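Local coordinates for protein choline dehydrogenase and related flavoproteins (Aspergillus oryzae, PDB 3Q9T) that oxidises formate as a flavin-dependent oxidase of the glucose-methanol-choline family, carrying 8-formyl-FAD at its catalytic site, at residues I157-L162 with H198-I203; Q182-N187 with D194-C199; G351-V356 with E393-C398. All coordinates share one frame; numbering follows the deposited sequence.

Interaction 1. Residues I157-L162 with H198-I203; sequences ISHAEL and HCCDTI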
loop_
_atom_site.group_PDB
_atom_site.type_symbol
_atom_site.label_atom_id
_atom_site.label_comp_id
_atom_site.label_asym_id
_atom_site.label_seq_id
_atom_site.Cartn_x
_atom_site.Cartn_y
_atom_site.Cartn_z
ATOM N N ILE A 157 3.450 27.536 26.386
ATOM C CA ILE A 157 4.156 26.265 26.408
ATOM C C ILE A 157 4.615 25.969 27.821
ATOM O O ILE A 157 4.884 26.881 28.625
ATOM C CB ILE A 157 5.433 26.293 25.539
ATOM C CG1 ILE A 157 6.518 27.131 26.230
ATOM C CG2 ILE A 157 5.123 26.786 24.133
ATOM C CD1 ILE A 157 7.915 26.882 25.715
ATOM N N SER A 158 4.747 24.684 28.109
ATOM C CA SER A 158 5.181 24.241 29.422
ATOM C C SER A 158 5.761 22.850 29.289
ATOM O O SER A 158 5.413 22.123 28.355
ATOM C CB SER A 158 3.980 24.209 30.377
ATOM O OG SER A 158 4.330 23.626 31.614
ATOM N N HIS A 159 6.655 22.480 30.197
ATOM C CA HIS A 159 6.983 21.078 30.357
ATOM C C HIS A 159 5.658 20.367 30.516
ATOM O O HIS A 159 4.699 20.962 31.017
ATOM C CB HIS A 159 7.837 20.861 31.595
ATOM C CG HIS A 159 9.266 21.248 31.404
ATOM N ND1 HIS A 159 9.715 22.541 31.559
ATOM C CD2 HIS A 159 10.340 20.516 31.031
ATOM C CE1 HIS A 159 11.012 22.584 31.312
ATOM N NE2 HIS A 159 11.414 21.367 30.987
ATOM N N ALA A 160 5.588 19.120 30.056
ATOM C CA ALA A 160 4.356 18.350 30.179
ATOM C C ALA A 160 3.802 18.510 31.592
ATOM O O ALA A 160 4.553 18.441 32.572
ATOM C CB ALA A 160 4.609 16.873 29.868
ATOM N N GLU A 161 2.498 18.749 31.690
ATOM C CA GLU A 161 1.820 18.797 32.984
ATOM C C GLU A 161 1.640 17.351 33.409
ATOM O O GLU A 161 0.730 16.666 32.939
ATOM C CB GLU A 161 0.490 19.566 32.858
ATOM C CG GLU A 161 0.733 21.009 32.339
ATOM C CD GLU A 161 -0.530 21.815 32.003
ATOM O OE1 GLU A 161 -0.543 23.038 32.295
ATOM O OE2 GLU A 161 -1.490 21.253 31.425
ATOM N N LEU A 162 2.543 16.884 34.276
ATOM C CA LEU A 162 2.705 15.462 34.541
ATOM C C LEU A 162 1.453 14.782 35.087
ATOM O O LEU A 162 0.787 15.317 35.972
ATOM C CB LEU A 162 3.895 15.228 35.475
ATOM C CG LEU A 162 5.223 15.594 34.817
ATOM C CD1 LEU A 162 6.383 15.538 35.810
ATOM C CD2 LEU A 162 5.483 14.697 33.595
ATOM N N HIS A 198 12.640 15.673 29.946
ATOM C CA HIS A 198 11.234 15.974 30.182
ATOM C C HIS A 198 10.800 17.015 29.143
ATOM O O HIS A 198 11.192 18.191 29.221
ATOM C CB HIS A 198 11.011 16.519 31.595
ATOM C CG HIS A 198 11.060 15.477 32.669
ATOM N ND1 HIS A 198 12.224 15.140 33.327
ATOM C CD2 HIS A 198 10.084 14.712 33.212
ATOM C CE1 HIS A 198 11.965 14.205 34.221
ATOM N NE2 HIS A 198 10.676 13.919 34.165
ATOM N N CYS A 199 10.007 16.582 28.165
ATOM C CA CYS A 199 9.674 17.431 27.016
ATOM C C CYS A 199 8.729 18.564 27.364
ATOM O O CYS A 199 7.912 18.455 28.287
ATOM C CB CYS A 199 9.067 16.604 25.868
ATOM S SG CYS A 199 7.564 15.714 26.275
ATOM N N CYS A 200 8.848 19.656 26.618
ATOM C CA CYS A 200 7.861 20.724 26.683
ATOM C C CYS A 200 6.806 20.545 25.606
ATOM O O CYS A 200 6.996 19.794 24.662
ATOM C CB CYS A 200 8.521 22.090 26.539
ATOM S SG CYS A 200 9.608 22.489 27.907
ATOM N N ASP A 201 5.703 21.261 25.744
ATOM C CA ASP A 201 4.559 21.016 24.909
ATOM C C ASP A 201 3.794 22.285 24.618
ATOM O O ASP A 201 3.808 23.217 25.417
ATOM C CB ASP A 201 3.635 20.032 25.607
ATOM C CG ASP A 201 4.159 18.628 25.562
ATOM O OD1 ASP A 201 4.696 18.156 26.587
ATOM O OD2 ASP A 201 4.041 18.003 24.486
ATOM N N THR A 202 3.105 22.303 23.482
ATOM C CA THR A 202 2.148 23.374 23.193
ATOM C C THR A 202 0.824 23.057 23.891
ATOM O O THR A 202 -0.252 23.001 23.264
ATOM C CB THR A 202 1.955 23.608 21.682
ATOM O OG1 THR A 202 1.786 22.348 21.008
ATOM C CG2 THR A 202 3.177 24.357 21.099
ATOM N N ILE A 203 0.936 22.838 25.200
ATOM C CA ILE A 203 -0.209 22.634 26.087
ATOM C C ILE A 203 -0.010 23.490 27.345
ATOM O O ILE A 203 1.109 23.619 27.847
ATOM C CB ILE A 203 -0.340 21.153 26.491
ATOM C CG1 ILE A 203 -0.546 20.277 25.235
ATOM C CG2 ILE A 203 -1.481 20.975 27.483
ATOM C CD1 ILE A 203 -0.427 18.786 25.466
HETATM O O HOH W 1 2.588 21.343 28.878
#
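Two first torsions of the same kind, chi1 -77° at His159 and -66° at Cys200, set CG and SG each anti to its own carbonyl carbon and bring the thiol onto one face of the imidazole. Cys200 SG ends up over the middle of that face of the His159 ring, 3.5 Å from its centroid and only 3° off the normal, so the sulfur touches all five ring atoms about equally. The ring edge is used as well: His159 CD2 lies 3.1 Å from the backbone oxygen His198 O, close to the ring plane. Tyr142 stacks on the same imidazole, which probably helps to fix its rotation.

The backbones run antiparallel. Ser158 and Asp201 form a hydrogen-bonded pair: Ser158 N gives to Asp201 O at 3.2 Å, in the carbonyl plane, while Asp201 N gives to Ser158 O at 2.8 Å from above the plane, in a bent bond. At the next pair, His159 and Cys200, the CA atoms close to 3.8 Å and the side chains diverge. Ala160 N then reaches Cys199 O at 3.0 Å, continuing the ladder past the end of strand 155-159. Ala160 CB rests against Asp201 OD1, 3.5 Å away. Ser158 OG, anti to its backbone N, turns along its own chain and donates to His159 O on a lone pair. A water within donating reach of both Ser158 O and Ile203 O spans the two chains.

Thr202, at the centre of an inverse gamma turn, faces away from strand 155-159, and its hydroxyl bonds with Phe99 O and Gln555 NE2, the latter from an FAD-binding residue. This is an antiparallel pairing of strands 155-159 and 195-204 in a large mixed beta sheet beside the FAD site of a GMC oxidoreductase.

Interaction 2. Residues Q182-N187 with D194-C199; sequences QPLIEN and DGLTHC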
loop_
_atom_site.group_PDB
_atom_site.type_symbol
_atom_site.label_atom_id
_atom_site.label_comp_id
_atom_site.label_asym_id
_atom_site.label_seq_id
_atom_site.Cartn_x
_atom_site.Cartn_y
_atom_site.Cartn_z
ATOM N N GLN A 182 23.131 5.954 29.404
ATOM C CA GLN A 182 22.752 7.128 28.617
ATOM C C GLN A 182 22.384 8.258 29.564
ATOM O O GLN A 182 21.822 8.023 30.637
ATOM C CB GLN A 182 21.564 6.821 27.698
ATOM C CG GLN A 182 21.869 5.832 26.589
ATOM C CD GLN A 182 22.922 6.366 25.621
ATOM O OE1 GLN A 182 23.925 5.708 25.359
ATOM N NE2 GLN A 182 22.698 7.570 25.097
ATOM N N PRO A 183 22.687 9.493 29.158
ATOM C CA PRO A 183 22.522 10.652 30.036
ATOM C C PRO A 183 21.073 11.089 30.137
ATOM O O PRO A 183 20.289 10.871 29.216
ATOM C CB PRO A 183 23.324 11.753 29.326
ATOM C CG PRO A 183 23.981 11.092 28.123
ATOM C CD PRO A 183 23.207 9.864 27.831
ATOM N N LEU A 184 20.733 11.679 31.273
ATOM C CA LEU A 184 19.550 12.509 31.410
ATOM C C LEU A 184 19.909 13.930 30.949
ATOM O O LEU A 184 21.049 14.370 31.112
ATOM C CB LEU A 184 19.153 12.539 32.883
ATOM C CG LEU A 184 17.946 11.728 33.364
ATOM C CD1 LEU A 184 17.719 10.445 32.554
ATOM C CD2 LEU A 184 18.069 11.455 34.861
ATOM N N ILE A 185 18.950 14.652 30.378
ATOM C CA ILE A 185 19.201 16.020 29.960
ATOM C C ILE A 185 17.923 16.851 29.988
ATOM O O ILE A 185 16.856 16.384 29.579
ATOM C CB ILE A 185 19.844 16.088 28.547
ATOM C CG1 ILE A 185 20.289 17.524 28.229
ATOM C CG2 ILE A 185 18.873 15.560 27.476
ATOM C CD1 ILE A 185 21.144 17.655 26.966
ATOM N N GLU A 186 18.028 18.078 30.491
ATOM C CA GLU A 186 16.860 18.952 30.583
ATOM C C GLU A 186 16.946 20.144 29.640
ATOM O O GLU A 186 15.942 20.569 29.053
ATOM C CB GLU A 186 16.629 19.414 32.026
ATOM C CG GLU A 186 16.105 18.325 32.945
ATOM C CD GLU A 186 14.924 17.539 32.353
ATOM O OE1 GLU A 186 14.214 18.041 31.448
ATOM O OE2 GLU A 186 14.710 16.397 32.796
ATOM N N ASN A 187 18.145 20.689 29.487
ATOM C CA ASN A 187 18.336 21.758 28.528
ATOM C C ASN A 187 18.660 21.263 27.126
ATOM O O ASN A 187 19.822 21.076 26.782
ATOM C CB ASN A 187 19.417 22.749 28.968
ATOM C CG ASN A 187 19.554 23.893 27.984
ATOM O OD1 ASN A 187 18.658 24.096 27.155
ATOM N ND2 ASN A 187 20.666 24.633 28.044
ATOM N N ASP A 194 21.692 15.503 23.631
ATOM C CA ASP A 194 21.981 14.103 23.970
ATOM C C ASP A 194 21.365 13.636 25.303
ATOM O O ASP A 194 21.785 14.064 26.373
ATOM C CB ASP A 194 23.495 13.859 23.976
ATOM C CG ASP A 194 23.848 12.389 24.103
ATOM O OD1 ASP A 194 23.087 11.532 23.614
ATOM O OD2 ASP A 194 24.901 12.086 24.689
ATOM N N GLY A 195 20.373 12.749 25.234
ATOM C CA GLY A 195 19.819 12.160 26.442
ATOM C C GLY A 195 18.304 12.054 26.541
ATOM O O GLY A 195 17.567 12.403 25.611
ATOM N N LEU A 196 17.844 11.573 27.691
ATOM C CA LEU A 196 16.429 11.495 28.007
ATOM C C LEU A 196 15.997 12.778 28.713
ATOM O O LEU A 196 16.624 13.191 29.687
ATOM C CB LEU A 196 16.163 10.297 28.910
ATOM C CG LEU A 196 14.690 10.039 29.214
ATOM C CD1 LEU A 196 13.975 9.459 27.983
ATOM C CD2 LEU A 196 14.562 9.112 30.414
ATOM N N THR A 197 14.922 13.397 28.220
ATOM C CA THR A 197 14.497 14.700 28.708
ATOM C C THR A 197 13.009 14.743 29.070
ATOM O O THR A 197 12.214 13.946 28.567
ATOM C CB THR A 197 14.794 15.805 27.656
ATOM O OG1 THR A 197 14.670 17.106 28.257
ATOM C CG2 THR A 197 13.851 15.697 26.470
ATOM N N HIS A 198 12.640 15.673 29.946
ATOM C CA HIS A 198 11.234 15.974 30.182
ATOM C C HIS A 198 10.800 17.015 29.143
ATOM O O HIS A 198 11.192 18.191 29.221
ATOM C CB HIS A 198 11.011 16.519 31.595
ATOM C CG HIS A 198 11.060 15.477 32.669
ATOM N ND1 HIS A 198 12.224 15.140 33.327
ATOM C CD2 HIS A 198 10.084 14.712 33.212
ATOM C CE1 HIS A 198 11.965 14.205 34.221
ATOM N NE2 HIS A 198 10.676 13.919 34.165
ATOM N N CYS A 199 10.007 16.582 28.165
ATOM C CA CYS A 199 9.674 17.431 27.016
ATOM C C CYS A 199 8.729 18.564 27.364
ATOM O O CYS A 199 7.912 18.455 28.287
ATOM C CB CYS A 199 9.067 16.604 25.868
ATOM S SG CYS A 199 7.564 15.714 26.275
HETATM O O HOH W 2 21.315 9.703 25.186
HETATM O O HOH W 3 23.801 8.887 22.971
HETATM O O HOH W 4 13.125 19.174 27.794
HETATM O O HOH W 5 15.363 13.457 31.950
#
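One carboxylate, that of Glu186, grips both the backbone and the ring of a single residue, His198. His198 ND1 donates to Glu186 OE2 at 2.8 Å and almost straight, 176° at the hydrogen; the oxygen lies in the imidazole plane, yet the nitrogen meets it from above the carboxylate plane. The second oxygen, Glu186 OE1, takes His198 N at 3.2 Å through its syn lone pair. The Glu186 side chain starts out away from the strand and comes back because it bends at chi2 (-48°), leaving carboxylate and ring planes 31° apart. Such a pair would be expected to favour a proton on ND1 and to stabilise positive charge on the imidazole. A water also donates to Glu186 OE2 and to Leu196 O.

The loop 182-187, which follows helix 167-179, crosses strand 195-204 obliquely, joined to it by one backbone bridge between Leu184 and Leu196; Thr197 of that strand pairs with Val356 of strand 353-358 in the large mixed sheet. Leu196 N bonds to Pro183 O at 3.0 Å, and Ile185 N to Leu196 O at 2.8 Å from above the carbonyl plane. Pro183 O also accepts from Trp177 NE1 of the helix, so two donors hold it.

Thr197 OG1, anti to its backbone N, donates to Ile185 O, whose position in the model is less certain, and receives a water that also donates to His198 O. Gly195 passes tightly by Pro183 O and Ile185 CG2, with backbone angles that call for glycine. Ile185 CG2 packs 3.5 Å from Asp194 O, while Leu184 CD1 lies beside Leu196 CB at 4.0 Å, the two leucines pointing the same way. At the exposed end two waters bridge Gln182 NE2 to Asp194 OD1.

Interaction 3. Residues G351-V356 with E393-C398; sequences GLLELV and ELDFVC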
loop_
_atom_site.group_PDB
_atom_site.type_symbol
_atom_site.label_atom_id
_atom_site.label_comp_id
_atom_site.label_asym_id
_atom_site.label_seq_id
_atom_site.Cartn_x
_atom_site.Cartn_y
_atom_site.Cartn_z
ATOM N N GLY A 351 -1.150 15.328 26.850
ATOM C CA GLY A 351 -0.720 14.907 25.524
ATOM C C GLY A 351 -0.072 13.528 25.516
ATOM O O GLY A 351 0.358 13.054 24.460
ATOM N N LEU A 352 0.027 12.905 26.695
ATOM C CA LEU A 352 0.425 11.492 26.842
ATOM C C LEU A 352 1.874 11.173 26.504
ATOM O O LEU A 352 2.256 10.015 26.461
ATOM C CB LEU A 352 -0.499 10.566 26.037
ATOM C CG LEU A 352 -1.991 10.867 26.161
ATOM C CD1 LEU A 352 -2.823 10.003 25.203
ATOM C CD2 LEU A 352 -2.451 10.697 27.602
ATOM N N LEU A 353 2.685 12.196 26.284
ATOM C CA LEU A 353 4.095 11.990 26.032
ATOM C C LEU A 353 4.819 12.898 27.014
ATOM O O LEU A 353 4.646 14.108 26.946
ATOM C CB LEU A 353 4.424 12.419 24.602
ATOM C CG LEU A 353 5.603 11.789 23.853
ATOM C CD1 LEU A 353 6.059 12.676 22.692
ATOM C CD2 LEU A 353 6.772 11.409 24.762
ATOM N N GLU A 354 5.625 12.333 27.917
ATOM C CA GLU A 354 6.245 13.141 28.989
ATOM C C GLU A 354 7.756 13.021 29.040
ATOM O O GLU A 354 8.444 13.956 29.457
ATOM C CB GLU A 354 5.661 12.783 30.358
ATOM C CG GLU A 354 4.153 13.023 30.452
ATOM C CD GLU A 354 3.551 12.494 31.737
ATOM O OE1 GLU A 354 4.172 11.573 32.316
ATOM O OE2 GLU A 354 2.476 12.996 32.165
ATOM N N LEU A 355 8.250 11.848 28.652
ATOM C CA LEU A 355 9.673 11.603 28.531
ATOM C C LEU A 355 10.004 11.289 27.081
ATOM O O LEU A 355 9.326 10.479 26.422
ATOM C CB LEU A 355 10.105 10.441 29.434
ATOM C CG LEU A 355 10.082 10.767 30.923
ATOM C CD1 LEU A 355 10.026 9.506 31.760
ATOM C CD2 LEU A 355 11.273 11.658 31.316
ATOM N N VAL A 356 11.071 11.913 26.607
ATOM C CA VAL A 356 11.508 11.776 25.232
ATOM C C VAL A 356 13.019 11.598 25.204
ATOM O O VAL A 356 13.753 12.331 25.897
ATOM C CB VAL A 356 11.121 13.041 24.399
ATOM C CG1 VAL A 356 11.787 13.014 23.035
ATOM C CG2 VAL A 356 9.603 13.176 24.287
ATOM N N GLU A 393 14.815 10.260 17.813
ATOM C CA GLU A 393 13.940 10.734 18.876
ATOM C C GLU A 393 13.104 9.533 19.263
ATOM O O GLU A 393 12.428 8.933 18.416
ATOM C CB GLU A 393 13.035 11.892 18.439
ATOM C CG GLU A 393 11.860 12.109 19.397
ATOM C CD GLU A 393 11.092 13.417 19.160
ATOM O OE1 GLU A 393 10.024 13.600 19.791
ATOM O OE2 GLU A 393 11.551 14.269 18.368
ATOM N N LEU A 394 13.185 9.159 20.533
ATOM C CA LEU A 394 12.380 8.075 21.073
ATOM C C LEU A 394 11.267 8.628 21.950
ATOM O O LEU A 394 11.512 9.124 23.056
ATOM C CB LEU A 394 13.256 7.119 21.873
ATOM C CG LEU A 394 14.400 6.549 21.057
ATOM C CD1 LEU A 394 15.313 5.648 21.925
ATOM C CD2 LEU A 394 13.824 5.799 19.856
ATOM N N ASP A 395 10.045 8.565 21.436
ATOM C CA ASP A 395 8.883 9.020 22.168
ATOM C C ASP A 395 8.244 7.876 22.902
ATOM O O ASP A 395 7.845 6.880 22.294
ATOM C CB ASP A 395 7.862 9.664 21.223
ATOM C CG ASP A 395 8.471 10.780 20.409
ATOM O OD1 ASP A 395 9.166 11.645 21.011
ATOM O OD2 ASP A 395 8.284 10.768 19.170
ATOM N N PHE A 396 8.134 8.031 24.215
ATOM C CA PHE A 396 7.523 7.018 25.044
ATOM C C PHE A 396 6.109 7.404 25.415
ATOM O O PHE A 396 5.877 7.992 26.463
ATOM C CB PHE A 396 8.386 6.788 26.276
ATOM C CG PHE A 396 9.792 6.395 25.936
ATOM C CD1 PHE A 396 10.093 5.082 25.620
ATOM C CD2 PHE A 396 10.799 7.342 25.893
ATOM C CE1 PHE A 396 11.379 4.713 25.278
ATOM C CE2 PHE A 396 12.093 6.981 25.553
ATOM C CZ PHE A 396 12.384 5.669 25.245
ATOM N N VAL A 397 5.165 7.076 24.538
ATOM C CA VAL A 397 3.768 7.452 24.735
ATOM C C VAL A 397 3.168 6.466 25.723
ATOM O O VAL A 397 3.259 5.259 25.526
ATOM C CB VAL A 397 2.987 7.414 23.409
ATOM C CG1 VAL A 397 1.556 7.852 23.610
ATOM C CG2 VAL A 397 3.667 8.291 22.381
ATOM N N CYS A 398 2.574 6.974 26.798
ATOM C CA CYS A 398 2.132 6.104 27.889
ATOM C C CYS A 398 0.717 5.588 27.725
ATOM O O CYS A 398 -0.068 5.617 28.672
ATOM C CB CYS A 398 2.296 6.788 29.261
ATOM S SG CYS A 398 1.475 8.370 29.416
HETATM O O HOH W 6 6.088 9.698 28.575
#
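Leu352 O is held by one straight backbone hydrogen bond and one CA-H...O contact: Cys398 N donates nearly along the C=O axis at 3.1 Å, and Val397 CA approaches to 3.4 Å. Val397 CG1, anti to its backbone N, reaches the same oxygen and Leu352 CB.

Further along, a water takes the place of a direct bond, accepting from Glu354 N and donating to Phe396 O at 2.7 Å. The strands that carry Val356 and Asp395 are antiparallel neighbours in the mixed sheet of this GMC oxidoreductase, but the N-to-C axes of the short strand segments make an angle of 145°, and Val356 with Asp395 is a non-hydrogen-bonded pair.

On the face carrying these two, Asp395 OD1 lies 3.6 Å from both methyls of Val356 and 3.7 Å from Leu353 CD1. Glu393, extended beyond CG, brings OE1 to 2.5 Å from Asp395 OD1, so one of the two acids probably holds a proton. Their other oxygens are bound by Arg553, Asp395 OD2 in a salt bridge with NH2 and Glu393 OE2 by the backbone N. The Phe396 ring lies with its CD2 edge at Leu355 O, 3.5 Å away and in the ring plane, and Leu173 of helix 167-179 packs on it.

How the interactions relate
Strand 195-204 carries interactions 1 and 2, which share His198 and Cys199 and have centres about 14 Å apart. Interaction 3 continues the same sheet: Thr197 N lies 2.8 Å from Val356 O, a probable hydrogen bond, and the centre of interaction 3 is about 11 Å from that of interaction 1 and about 12 Å from that of interaction 2. At the junction Cys199 SG packs 3.4 Å from Leu353 O, and His198 NE2 sits 3.7 Å from Leu355 CD2. Interactions 1 and 3 approach the bound 8-formyl-FAD most closely. The side chain of Thr202 lies about 6 Å from the cofactor, and that of Leu353 also about 6 Å from it, whereas the side chain of Thr197 in interaction 2 is about 13 Å away.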